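Local coordinates for putative efflux transporter (Bacteroides eggerthii, PDB 4L8J), which probably serves as the periplasmic membrane-fusion (adaptor) subunit of an HlyD-type efflux system, linking an inner-membrane transporter to an outer-membrane channel, at the interface of chains A and B. Sequence-based numbering; all coordinates share one arbitrary frame. Chains: chain A/B, Putative efflux transporter.

Contact 1: the interface of chains A and B. Residues chain A 12-13, 258-259, 261-262; chain B 296-297, 310-312.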
ATOM      1  N   THR A  12      25.793  -5.853  -4.141  1.00 30.53           N
ATOM      2  CA  THR A  12      24.792  -6.903  -4.267  1.00 30.32           C
ATOM      3  C   THR A  12      23.846  -6.890  -3.075  1.00 36.07           C
ATOM      4  O   THR A  12      24.129  -6.260  -2.056  1.00 35.51           O
ATOM      5  CB  THR A  12      25.453  -8.299  -4.351  1.00 33.98           C
ATOM      6  OG1 THR A  12      26.078  -8.565  -3.092  1.00 35.17           O
ATOM      7  CG2 THR A  12      26.436  -8.458  -5.519  1.00 31.65           C
ATOM      8  N   ALA A  13      22.766  -7.654  -3.186  1.00 32.97           N
ATOM      9  CA  ALA A  13      21.807  -7.880  -2.109  1.00 32.77           C
ATOM     10  C   ALA A  13      21.272  -9.261  -2.247  1.00 35.38           C
ATOM     11  O   ALA A  13      21.325  -9.841  -3.344  1.00 35.25           O
ATOM     12  CB  ALA A  13      20.672  -6.863  -2.176  1.00 33.67           C
ATOM     13  N   VAL A 258      13.413  -6.949  -4.060  1.00 31.84           N
ATOM     14  CA  VAL A 258      14.691  -6.590  -4.666  1.00 32.16           C
ATOM     15  C   VAL A 258      14.765  -5.071  -4.736  1.00 31.82           C
ATOM     16  O   VAL A 258      13.746  -4.457  -5.061  1.00 31.23           O
ATOM     17  CB  VAL A 258      15.028  -7.221  -6.055  1.00 38.00           C
ATOM     18  CG1 VAL A 258      15.085  -8.738  -6.000  1.00 38.81           C
ATOM     19  CG2 VAL A 258      14.107  -6.733  -7.166  1.00 37.53           C
ATOM     20  N   PRO A 259      15.943  -4.431  -4.555  1.00 27.95           N
ATOM     21  CA  PRO A 259      16.014  -2.972  -4.770  1.00 28.02           C
ATOM     22  C   PRO A 259      15.665  -2.613  -6.215  1.00 33.69           C
ATOM     23  O   PRO A 259      15.895  -3.405  -7.143  1.00 33.77           O
ATOM     24  CB  PRO A 259      17.490  -2.649  -4.479  1.00 29.94           C
ATOM     25  CG  PRO A 259      17.910  -3.724  -3.491  1.00 33.19           C
ATOM     26  CD  PRO A 259      17.243  -4.958  -4.102  1.00 28.63           C
ATOM     27  N   SER A 261      17.181  -0.526  -8.049  1.00 30.12           N
ATOM     28  CA  SER A 261      18.457  -0.406  -8.770  1.00 29.27           C
ATOM     29  C   SER A 261      18.973  -1.772  -9.325  1.00 32.81           C
ATOM     30  O   SER A 261      19.902  -1.794 -10.124  1.00 31.04           O
ATOM     31  CB  SER A 261      19.498   0.257  -7.876  1.00 30.34           C
ATOM     32  OG  SER A 261      19.867  -0.593  -6.803  1.00 33.19           O
ATOM     33  N   ALA A 262      18.368  -2.894  -8.917  1.00 30.19           N
ATOM     34  CA  ALA A 262      18.742  -4.220  -9.425  1.00 29.85           C
ATOM     35  C   ALA A 262      18.078  -4.527 -10.774  1.00 32.25           C
ATOM     36  O   ALA A 262      18.591  -5.357 -11.526  1.00 28.92           O
ATOM     37  CB  ALA A 262      18.347  -5.303  -8.417  1.00 29.98           C
TER
ATOM     38  N   ALA B 296      14.404   2.784  -2.788  1.00 47.86           N
ATOM     39  CA  ALA B 296      13.198   2.199  -3.391  1.00 44.62           C
ATOM     40  C   ALA B 296      13.391   0.698  -3.686  1.00 42.61           C
ATOM     41  O   ALA B 296      14.433   0.289  -4.216  1.00 39.14           O
ATOM     42  CB  ALA B 296      12.816   2.948  -4.660  1.00 44.54           C
ATOM     43  N   ASN B 297      12.375  -0.096  -3.312  1.00 37.70           N
ATOM     44  CA  ASN B 297      12.362  -1.548  -3.538  0.50 37.33           C
ATOM     45  C   ASN B 297      11.164  -1.948  -4.390  1.00 40.38           C
ATOM     46  O   ASN B 297      10.139  -1.251  -4.408  1.00 39.50           O
ATOM     47  CB  ASN B 297      12.350  -2.343  -2.224  0.50 38.07           C
ATOM     48  CG  ASN B 297      13.580  -2.155  -1.386  0.50 50.04           C
ATOM     49  OD1 ASN B 297      14.575  -2.891  -1.504  0.50 32.31           O
ATOM     50  ND2 ASN B 297      13.510  -1.187  -0.487  0.50 47.37           N
ATOM     51  N   VAL B 310      21.511 -10.797  -6.115  1.00 30.56           N
ATOM     52  CA  VAL B 310      21.356  -9.929  -7.294  1.00 28.55           C
ATOM     53  C   VAL B 310      22.346  -8.746  -7.221  1.00 32.07           C
ATOM     54  O   VAL B 310      22.683  -8.316  -6.130  1.00 31.10           O
ATOM     55  CB  VAL B 310      19.902  -9.415  -7.518  1.00 32.48           C
ATOM     56  CG1 VAL B 310      18.935 -10.557  -7.847  1.00 33.16           C
ATOM     57  CG2 VAL B 310      19.386  -8.606  -6.316  1.00 32.27           C
ATOM     58  N   VAL B 311      22.764  -8.197  -8.375  1.00 27.87           N
ATOM     59  CA  VAL B 311      23.606  -6.991  -8.449  1.00 29.30           C
ATOM     60  C   VAL B 311      22.682  -5.768  -8.206  1.00 32.81           C
ATOM     61  O   VAL B 311      21.626  -5.708  -8.817  1.00 32.40           O
ATOM     62  CB  VAL B 311      24.317  -6.900  -9.833  1.00 33.00           C
ATOM     63  CG1 VAL B 311      24.918  -5.513 -10.072  1.00 32.69           C
ATOM     64  CG2 VAL B 311      25.381  -7.991  -9.985  1.00 32.82           C
ATOM     65  N   THR B 312      23.081  -4.806  -7.360  1.00 30.39           N
ATOM     66  CA  THR B 312      22.283  -3.600  -7.084  1.00 30.29           C
ATOM     67  C   THR B 312      22.993  -2.304  -7.552  1.00 35.20           C
ATOM     68  O   THR B 312      22.374  -1.241  -7.557  1.00 33.61           O
ATOM     69  CB  THR B 312      21.929  -3.516  -5.603  1.00 34.60           C
ATOM     70  OG1 THR B 312      23.138  -3.429  -4.840  1.00 36.23           O
ATOM     71  CG2 THR B 312      21.100  -4.693  -5.143  1.00 34.49           C
TER
HETATM   72  O   HOH W   1      20.717  -6.775 -11.132  1.00 27.22           O
HETATM   73  O   HOH W   2      16.850   0.974  -5.429  1.00 31.95           O
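B:Thr312 lies against A:Ala13, A:Pro259 and A:Ser261; its methyl faces the first two and its backbone oxygen the third. OG1 lies between the backbone N and the carbonyl carbon (chi1 61°), which leaves CG2 anti to the carbonyl carbon. This methyl packs against both A:Ala13 CB and the ring atom A:Pro259 CG, 3.7 Å from the latter; threonine suits the place by offering a methyl for this contact while its backbone oxygen takes a hydrogen bond. That bond comes from the hydroxyl A:Ser261 OG to B:Thr312 O at 2.7 Å, met in the carbonyl plane on a lone pair. An alanine in place of A:Ser261 would probably leave that carbonyl oxygen without its hydroxyl partner and the end of strand 309-313 less firmly held. B:Asn297 OD1, the amide oxygen, lies over a face of the rigid A:Pro259 ring, 3.6 Å from A:Pro259 CA, while B:Thr312 meets the CG edge. A:Ala13 and B:Val310 pair antiparallel through reciprocal backbone bonds, B:Val310 N to A:Ala13 O being 2.9 Å. B:Val310 CG2 also reaches the methyl of A:Ala262, where a small side chain lets the 3-10 turn come close. Two waters complete the join: one links A:Ala262 O to B:Val311 O, the other A:Ser261 N to B:Ala296 O. The patch thus sets strand 309-313 of one copy beside strand 8-14 of the other, and so helps hold the two chains together in the crystallised pair.

Contact 2: the interface of chains A and B. Residues chain A 258, 260, 263, 289, 298; chain B 260, 296-298.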
ATOM      1  N   VAL A 258      13.413  -6.949  -4.060  1.00 31.84           N
ATOM      2  CA  VAL A 258      14.691  -6.590  -4.666  1.00 32.16           C
ATOM      3  C   VAL A 258      14.765  -5.071  -4.736  1.00 31.82           C
ATOM      4  O   VAL A 258      13.746  -4.457  -5.061  1.00 31.23           O
ATOM      5  CB  VAL A 258      15.028  -7.221  -6.055  1.00 38.00           C
ATOM      6  CG1 VAL A 258      15.085  -8.738  -6.000  1.00 38.81           C
ATOM      7  CG2 VAL A 258      14.107  -6.733  -7.166  1.00 37.53           C
ATOM      8  N   LEU A 260      15.089  -1.434  -6.417  1.00 32.07           N
ATOM      9  CA  LEU A 260      14.762  -0.958  -7.762  1.00 31.55           C
ATOM     10  C   LEU A 260      16.034  -0.937  -8.635  1.00 33.87           C
ATOM     11  O   LEU A 260      15.979  -1.329  -9.800  1.00 33.32           O
ATOM     12  CB  LEU A 260      14.131   0.452  -7.679  1.00 31.75           C
ATOM     13  CG  LEU A 260      14.011   1.261  -8.960  1.00 37.81           C
ATOM     14  CD1 LEU A 260      13.037   0.613  -9.911  1.00 39.12           C
ATOM     15  CD2 LEU A 260      13.596   2.700  -8.669  1.00 42.47           C
ATOM     16  N   VAL A 263      16.930  -3.887 -11.059  1.00 29.30           N
ATOM     17  CA  VAL A 263      16.122  -4.210 -12.215  1.00 29.64           C
ATOM     18  C   VAL A 263      16.450  -3.309 -13.425  1.00 33.69           C
ATOM     19  O   VAL A 263      16.625  -2.092 -13.297  1.00 32.38           O
ATOM     20  CB  VAL A 263      14.601  -4.177 -11.838  1.00 34.22           C
ATOM     21  CG1 VAL A 263      13.704  -4.488 -13.037  1.00 33.99           C
ATOM     22  CG2 VAL A 263      14.295  -5.146 -10.691  1.00 33.41           C
ATOM     23  N   VAL A 289       7.824  -8.026 -12.343  1.00 32.37           N
ATOM     24  CA  VAL A 289       7.589  -7.050 -11.296  1.00 32.03           C
ATOM     25  C   VAL A 289       6.098  -7.129 -10.951  1.00 37.40           C
ATOM     26  O   VAL A 289       5.257  -7.137 -11.857  1.00 36.65           O
ATOM     27  CB  VAL A 289       8.052  -5.617 -11.699  1.00 34.87           C
ATOM     28  CG1 VAL A 289       7.722  -4.593 -10.605  1.00 34.39           C
ATOM     29  CG2 VAL A 289       9.540  -5.590 -12.006  1.00 34.11           C
ATOM     30  N   LEU A 298       5.537   3.716 -10.916  1.00 33.67           N
ATOM     31  CA  LEU A 298       6.320   4.272  -9.815  1.00 31.78           C
ATOM     32  C   LEU A 298       5.719   5.594  -9.346  1.00 36.30           C
ATOM     33  O   LEU A 298       5.184   6.379 -10.140  1.00 34.35           O
ATOM     34  CB  LEU A 298       7.796   4.519 -10.213  1.00 31.06           C
ATOM     35  CG  LEU A 298       8.694   3.302 -10.479  1.00 35.48           C
ATOM     36  CD1 LEU A 298      10.106   3.764 -10.852  1.00 34.81           C
ATOM     37  CD2 LEU A 298       8.774   2.365  -9.229  1.00 35.86           C
TER
ATOM     38  N   LEU B 260       7.078   2.270 -14.686  1.00 32.07           N
ATOM     39  CA  LEU B 260       8.424   1.832 -14.310  1.00 31.55           C
ATOM     40  C   LEU B 260       9.357   1.894 -15.536  1.00 33.87           C
ATOM     41  O   LEU B 260      10.502   2.327 -15.408  1.00 33.32           O
ATOM     42  CB  LEU B 260       8.366   0.397 -13.737  1.00 31.75           C
ATOM     43  CG  LEU B 260       9.671  -0.368 -13.584  1.00 37.81           C
ATOM     44  CD1 LEU B 260      10.547   0.276 -12.540  1.00 39.12           C
ATOM     45  CD2 LEU B 260       9.417  -1.833 -13.239  1.00 42.47           C
ATOM     46  N   ALA B 296      14.404   2.784  -2.788  1.00 47.86           N
ATOM     47  CA  ALA B 296      13.198   2.199  -3.391  1.00 44.62           C
ATOM     48  C   ALA B 296      13.391   0.698  -3.686  1.00 42.61           C
ATOM     49  O   ALA B 296      14.433   0.289  -4.216  1.00 39.14           O
ATOM     50  CB  ALA B 296      12.816   2.948  -4.660  1.00 44.54           C
ATOM     51  N   ASN B 297      12.375  -0.096  -3.312  1.00 37.70           N
ATOM     52  CA  ASN B 297      12.362  -1.548  -3.538  0.50 37.33           C
ATOM     53  C   ASN B 297      11.164  -1.948  -4.390  1.00 40.38           C
ATOM     54  O   ASN B 297      10.139  -1.251  -4.408  1.00 39.50           O
ATOM     55  CB  ASN B 297      12.350  -2.343  -2.224  0.50 38.07           C
ATOM     56  CG  ASN B 297      13.580  -2.155  -1.386  0.50 50.04           C
ATOM     57  OD1 ASN B 297      14.575  -2.891  -1.504  0.50 32.31           O
ATOM     58  ND2 ASN B 297      13.510  -1.187  -0.487  0.50 47.37           N
ATOM     59  N   LEU B 298      11.310  -3.081  -5.122  1.00 33.67           N
ATOM     60  CA  LEU B 298      10.270  -3.646  -5.978  1.00 31.78           C
ATOM     61  C   LEU B 298       9.826  -5.008  -5.452  1.00 36.30           C
ATOM     62  O   LEU B 298      10.624  -5.783  -4.908  1.00 34.35           O
ATOM     63  CB  LEU B 298      10.749  -3.819  -7.441  1.00 31.06           C
ATOM     64  CG  LEU B 298      11.010  -2.559  -8.279  1.00 35.48           C
ATOM     65  CD1 LEU B 298      11.469  -2.951  -9.687  1.00 34.81           C
ATOM     66  CD2 LEU B 298       9.729  -1.667  -8.386  1.00 35.86           C
TER
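A:Leu260 and B:Leu260 meet at the two-fold axis of a pair of HlyD-family membrane-fusion proteins, sliding past each other in opposite directions with their CD1 methyls 3.6 Å apart. Each leucine carries CG anti to its backbone N (chi1 166°), which sends the branched end away from the 3-10 turn and into the partner. B:Leu298 crosses the side of A:Leu260 and also reaches A:Val263, its CD1 lying 3.7 Å from A:Val263 CG2. The extended side chain of B:Leu298 (chi2 -180°) carries that methyl far enough from strand 297-300 to touch both residues. A:Leu298 repeats the crossing on B:Leu260, as the symmetry requires. Leucine suits these places because its forked tip can touch several neighbours at once, while the short, beta-branched valines pack beside the leucine tips, A:Val263 in the tight part and A:Val289 at the looser side.

Beside this close-packed core runs a short antiparallel backbone pairing. A:Val258 and B:Leu298 exchange two hydrogen bonds, the one from B:Leu298 N to A:Val258 O spanning 2.8 Å and nearly straight. Two residues on, A:Leu260 N donates to B:Ala296 O at 2.9 Å, although it approaches tilted 32° from the carbonyl plane where the strand gives way to the 3-10 turn. These bonds fix the main chain from which both leucines project, and so set the register of the core.

Towards the margins the fit is looser. A:Val289 points tip to tip at B:Leu260, yet its CG2 stays 4.0 Å from B:Leu260 CD2. At the opposite end A:Leu260 CD2 is 4.1 Å from the methyl B:Ala296 CB. Past that small residue the amide of B:Asn297 turns away from the leucines, and the residue adds essentially no buried surface to this apolar patch.

Contact 1 and contact 2 are neighbouring parts of one two-fold interface, the centres of their C-alpha atoms about 8 Å apart. They share A:Val258, B:Ala296 and B:Asn297, and strands 256-259 and 297-300 run through both, as does the 3-10 turn 260-262. Successive residues of that turn serve different patches, with A:Leu260 in contact 2 and A:Ser261 and A:Ala262 in contact 1, so movement in one would probably be felt in the other. Contact 2 lies at the symmetry axis and contact 1, with its twin, flanks it. The crystal structure by itself does not establish that this pair forms in the cell.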